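Local atomic coordinates of aspartate aminotransferase, cytoplasmic (Schizosaccharomyces pombe 972h-, PDB entry 6JPK), a protein that catalyses the reversible, pyridoxal phosphate-dependent transfer of an amino group from L-aspartate to 2-oxoglutarate, giving oxaloacetate and L-glutamate. Residues V33-T44 against A387-V397. The protein carries 1 engineered substitution. Residues are numbered along the deposited sequence; the frame is centred on the assembly and turned at random.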
loop_
_atom_site.group_PDB
_atom_site.type_symbol
_atom_site.label_atom_id
_atom_site.label_comp_id
_atom_site.label_asym_id
_atom_site.label_seq_id
_atom_site.Cartn_x
_atom_site.Cartn_y
_atom_site.Cartn_z
ATOM N N VAL A 33 -0.458 -19.554 26.420
ATOM C CA VAL A 33 -1.370 -19.380 25.290
ATOM C C VAL A 33 -1.357 -17.908 24.893
ATOM O O VAL A 33 -1.475 -17.029 25.754
ATOM C CB VAL A 33 -2.811 -19.824 25.629
ATOM C CG1 VAL A 33 -3.738 -19.713 24.392
ATOM C CG2 VAL A 33 -2.830 -21.247 26.201
ATOM N N ASN A 34 -1.211 -17.637 23.594
ATOM C CA ASN A 34 -1.329 -16.271 23.077
ATOM C C ASN A 34 -2.765 -16.077 22.616
ATOM O O ASN A 34 -3.175 -16.597 21.574
ATOM C CB ASN A 34 -0.347 -16.008 21.940
ATOM C CG ASN A 34 -0.323 -14.540 21.523
ATOM O OD1 ASN A 34 -1.226 -13.774 21.860
ATOM N ND2 ASN A 34 0.711 -14.144 20.797
ATOM N N MET A 35 -3.545 -15.333 23.394
ATOM C CA MET A 35 -4.928 -15.064 23.031
ATOM C C MET A 35 -5.114 -13.662 22.477
ATOM O O MET A 35 -6.196 -13.092 22.581
ATOM C CB MET A 35 -5.849 -15.305 24.222
ATOM C CG MET A 35 -6.231 -16.765 24.355
ATOM S SD MET A 35 -6.268 -17.212 26.080
ATOM C CE MET A 35 -7.775 -16.414 26.601
ATOM N N SER A 36 -4.075 -13.098 21.882
ATOM C CA SER A 36 -4.176 -11.787 21.263
ATOM C C SER A 36 -3.905 -11.837 19.763
ATOM O O SER A 36 -3.845 -10.779 19.127
ATOM C CB SER A 36 -3.213 -10.807 21.940
ATOM O OG SER A 36 -1.877 -11.182 21.664
ATOM N N VAL A 37 -3.763 -13.028 19.181
ATOM C CA VAL A 37 -3.393 -13.149 17.770
ATOM C C VAL A 37 -4.570 -12.695 16.916
ATOM O O VAL A 37 -5.690 -13.196 17.051
ATOM C CB VAL A 37 -2.950 -14.586 17.416
ATOM C CG1 VAL A 37 -1.866 -15.078 18.370
ATOM C CG2 VAL A 37 -4.113 -15.594 17.389
ATOM N N GLY A 38 -4.328 -11.726 16.043
ATOM C CA GLY A 38 -5.409 -11.146 15.272
ATOM C C GLY A 38 -5.613 -11.767 13.903
ATOM O O GLY A 38 -5.919 -11.053 12.942
ATOM N N ALA A 39 -5.451 -13.086 13.802
ATOM C CA ALA A 39 -5.601 -13.797 12.540
ATOM C C ALA A 39 -6.085 -15.212 12.832
ATOM O O ALA A 39 -5.822 -15.759 13.906
ATOM C CB ALA A 39 -4.275 -13.831 11.769
ATOM N N TYR A 40 -6.772 -15.812 11.864
ATOM C CA TYR A 40 -7.336 -17.138 12.083
ATOM C C TYR A 40 -6.236 -18.179 12.298
ATOM O O TYR A 40 -5.164 -18.122 11.686
ATOM C CB TYR A 40 -8.238 -17.552 10.907
ATOM C CG TYR A 40 -8.840 -18.931 11.104
ATOM C CD1 TYR A 40 -9.938 -19.115 11.942
ATOM C CD2 TYR A 40 -8.283 -20.060 10.493
ATOM C CE1 TYR A 40 -10.476 -20.377 12.154
ATOM C CE2 TYR A 40 -8.824 -21.335 10.693
ATOM C CZ TYR A 40 -9.924 -21.477 11.524
ATOM O OH TYR A 40 -10.477 -22.718 11.751
ATOM N N ARG A 41 -6.519 -19.141 13.173
ATOM C CA ARG A 41 -5.670 -20.298 13.425
ATOM C C ARG A 41 -6.552 -21.537 13.433
ATOM O O ARG A 41 -7.722 -21.473 13.814
ATOM C CB ARG A 41 -4.919 -20.171 14.783
ATOM C CG ARG A 41 -3.999 -18.945 14.890
ATOM C CD ARG A 41 -2.831 -19.140 13.922
ATOM N NE ARG A 41 -1.799 -18.114 14.005
ATOM C CZ ARG A 41 -1.682 -17.093 13.160
ATOM N NH1 ARG A 41 -2.540 -16.934 12.156
ATOM N NH2 ARG A 41 -0.692 -16.230 13.313
ATOM N N ASP A 42 -5.996 -22.667 13.012
ATOM C CA ASP A 42 -6.763 -23.908 12.987
ATOM C C ASP A 42 -6.726 -24.573 14.373
ATOM O O ASP A 42 -6.239 -24.000 15.353
ATOM C CB ASP A 42 -6.259 -24.819 11.863
ATOM C CG ASP A 42 -4.842 -25.351 12.098
ATOM O OD1 ASP A 42 -4.319 -25.302 13.236
ATOM O OD2 ASP A 42 -4.237 -25.823 11.120
ATOM N N ASP A 43 -7.229 -25.807 14.469
ATOM C CA ASP A 43 -7.312 -26.489 15.760
ATOM C C ASP A 43 -5.950 -26.884 16.330
ATOM O O ASP A 43 -5.883 -27.288 17.495
ATOM C CB ASP A 43 -8.195 -27.738 15.652
ATOM C CG ASP A 43 -8.550 -28.340 17.025
ATOM O OD1 ASP A 43 -9.034 -27.605 17.926
ATOM O OD2 ASP A 43 -8.363 -29.562 17.191
ATOM N N THR A 44 -4.872 -26.792 15.559
ATOM C CA THR A 44 -3.538 -27.016 16.096
ATOM C C THR A 44 -2.834 -25.717 16.450
ATOM O O THR A 44 -1.676 -25.755 16.885
ATOM C CB THR A 44 -2.673 -27.798 15.098
ATOM O OG1 THR A 44 -2.289 -26.924 14.023
ATOM C CG2 THR A 44 -3.437 -29.007 14.550
ATOM N N ALA A 387 -9.371 -17.282 18.022
ATOM C CA ALA A 387 -8.556 -18.131 17.154
ATOM C C ALA A 387 -7.434 -18.808 17.924
ATOM O O ALA A 387 -6.961 -19.872 17.508
ATOM C CB ALA A 387 -7.975 -17.316 15.991
ATOM N N GLY A 388 -6.999 -18.211 19.041
ATOM C CA GLY A 388 -5.960 -18.825 19.848
ATOM C C GLY A 388 -6.429 -20.044 20.613
ATOM O O GLY A 388 -5.595 -20.844 21.058
ATOM N N LEU A 389 -7.744 -20.205 20.767
ATOM C CA LEU A 389 -8.325 -21.320 21.495
ATOM C C LEU A 389 -8.496 -22.520 20.570
ATOM O O LEU A 389 -8.908 -22.377 19.410
ATOM C CB LEU A 389 -9.678 -20.933 22.095
ATOM C CG LEU A 389 -9.750 -20.488 23.565
ATOM C CD1 LEU A 389 -8.741 -19.418 23.857
ATOM C CD2 LEU A 389 -11.140 -19.986 23.880
ATOM N N ASN A 390 -8.172 -23.699 21.094
ATOM C CA ASN A 390 -8.392 -24.954 20.391
ATOM C C ASN A 390 -8.536 -26.071 21.418
ATOM O O ASN A 390 -8.503 -25.840 22.635
ATOM C CB ASN A 390 -7.264 -25.237 19.389
ATOM C CG ASN A 390 -5.894 -25.290 20.048
ATOM O OD1 ASN A 390 -5.629 -26.160 20.874
ATOM N ND2 ASN A 390 -5.014 -24.353 19.683
ATOM N N ASN A 391 -8.682 -27.297 20.912
ATOM C CA ASN A 391 -8.925 -28.453 21.775
ATOM C C ASN A 391 -7.807 -28.692 22.784
ATOM O O ASN A 391 -8.047 -29.286 23.838
ATOM C CB ASN A 391 -9.104 -29.712 20.925
ATOM C CG ASN A 391 -10.532 -29.936 20.535
ATOM O OD1 ASN A 391 -11.405 -30.033 21.393
ATOM N ND2 ASN A 391 -10.791 -29.999 19.230
ATOM N N SER A 392 -6.584 -28.286 22.477
ATOM C CA SER A 392 -5.492 -28.549 23.403
ATOM C C SER A 392 -5.432 -27.558 24.572
ATOM O O SER A 392 -4.732 -27.840 25.551
ATOM C CB SER A 392 -4.152 -28.540 22.652
ATOM O OG SER A 392 -3.719 -27.215 22.379
ATOM N N ASN A 393 -6.128 -26.418 24.507
ATOM C CA ASN A 393 -5.992 -25.408 25.553
ATOM C C ASN A 393 -7.297 -24.820 26.094
ATOM O O ASN A 393 -7.240 -24.041 27.054
ATOM C CB ASN A 393 -5.084 -24.257 25.070
ATOM C CG ASN A 393 -5.639 -23.507 23.856
ATOM O OD1 ASN A 393 -6.857 -23.433 23.630
ATOM N ND2 ASN A 393 -4.731 -22.929 23.069
ATOM N N VAL A 394 -8.459 -25.172 25.539
ATOM C CA VAL A 394 -9.679 -24.462 25.918
ATOM C C VAL A 394 -10.084 -24.776 27.359
ATOM O O VAL A 394 -10.631 -23.912 28.058
ATOM C CB VAL A 394 -10.822 -24.751 24.919
ATOM C CG1 VAL A 394 -11.203 -26.227 24.907
ATOM C CG2 VAL A 394 -12.044 -23.881 25.234
ATOM N N GLU A 395 -9.797 -25.984 27.844
ATOM C CA GLU A 395 -10.104 -26.293 29.237
ATOM C C GLU A 395 -9.153 -25.573 30.191
ATOM O O GLU A 395 -9.565 -25.108 31.259
ATOM C CB GLU A 395 -10.049 -27.805 29.455
ATOM C CG GLU A 395 -11.234 -28.337 30.231
ATOM C CD GLU A 395 -12.562 -28.077 29.526
ATOM O OE1 GLU A 395 -12.636 -28.238 28.283
ATOM O OE2 GLU A 395 -13.532 -27.709 30.224
ATOM N N HIS A 396 -7.874 -25.487 29.831
ATOM C CA HIS A 396 -6.942 -24.661 30.590
ATOM C C HIS A 396 -7.429 -23.212 30.673
ATOM O O HIS A 396 -7.379 -22.596 31.744
ATOM C CB HIS A 396 -5.557 -24.758 29.948
ATOM C CG HIS A 396 -4.511 -23.890 30.589
ATOM N ND1 HIS A 396 -3.991 -24.145 31.838
ATOM C CD2 HIS A 396 -3.866 -22.786 30.132
ATOM C CE1 HIS A 396 -3.079 -23.231 32.131
ATOM N NE2 HIS A 396 -2.987 -22.393 31.111
ATOM N N VAL A 397 -7.946 -22.665 29.567
ATOM C CA VAL A 397 -8.435 -21.284 29.559
ATOM C C VAL A 397 -9.668 -21.128 30.451
ATOM O O VAL A 397 -9.770 -20.176 31.241
ATOM C CB VAL A 397 -8.723 -20.825 28.119
ATOM C CG1 VAL A 397 -9.433 -19.444 28.112
ATOM C CG2 VAL A 397 -7.427 -20.785 27.317
HETATM O O HOH W 1 -5.758 -22.200 17.649
#
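The loop running on from strand 33-34 bends round the turn ahead of helix 394-407, bringing Met35 CA within 5.0 Å of Gly388 CA and Asp43 CA equally near Asn390 CA. Asp43 and Asn391 make the direct polar link. Asn391 N donates to Asp43 OD1 (3.0 Å) and Asn391 ND2 to Asp43 OD2 (3.2 Å), the second almost straight at 175°. Both oxygens are met on their syn sides, with the donors tilted out of the carboxylate plane, which stands 87° from the amide. A water bridges the loops, donating to Asp42 O and Ala387 O and accepting from Asn390 ND2. Ala387 CB packs 3.4 Å from Ala39 O. Bends at chi2 (141°) and chi3 carry Met35 CE tip to tip with Val397 CG1 (3.8 Å), while Met35 CG lies 3.7 Å from Leu389 CD1. Val33 CG1 rests 3.6 Å from Asn393 ND2, which donates a hydrogen bond to Gly388 O. The first loop carries Gly38, which probably binds L-aspartate, as in related enzymes. Arg41 forms a salt bridge with Glu69 of the second subunit. Apolar packing thus holds the strand end, while Asn391, its OD1 accepting from Arg333, fixes the Asp43 carboxylate through two N-H groups.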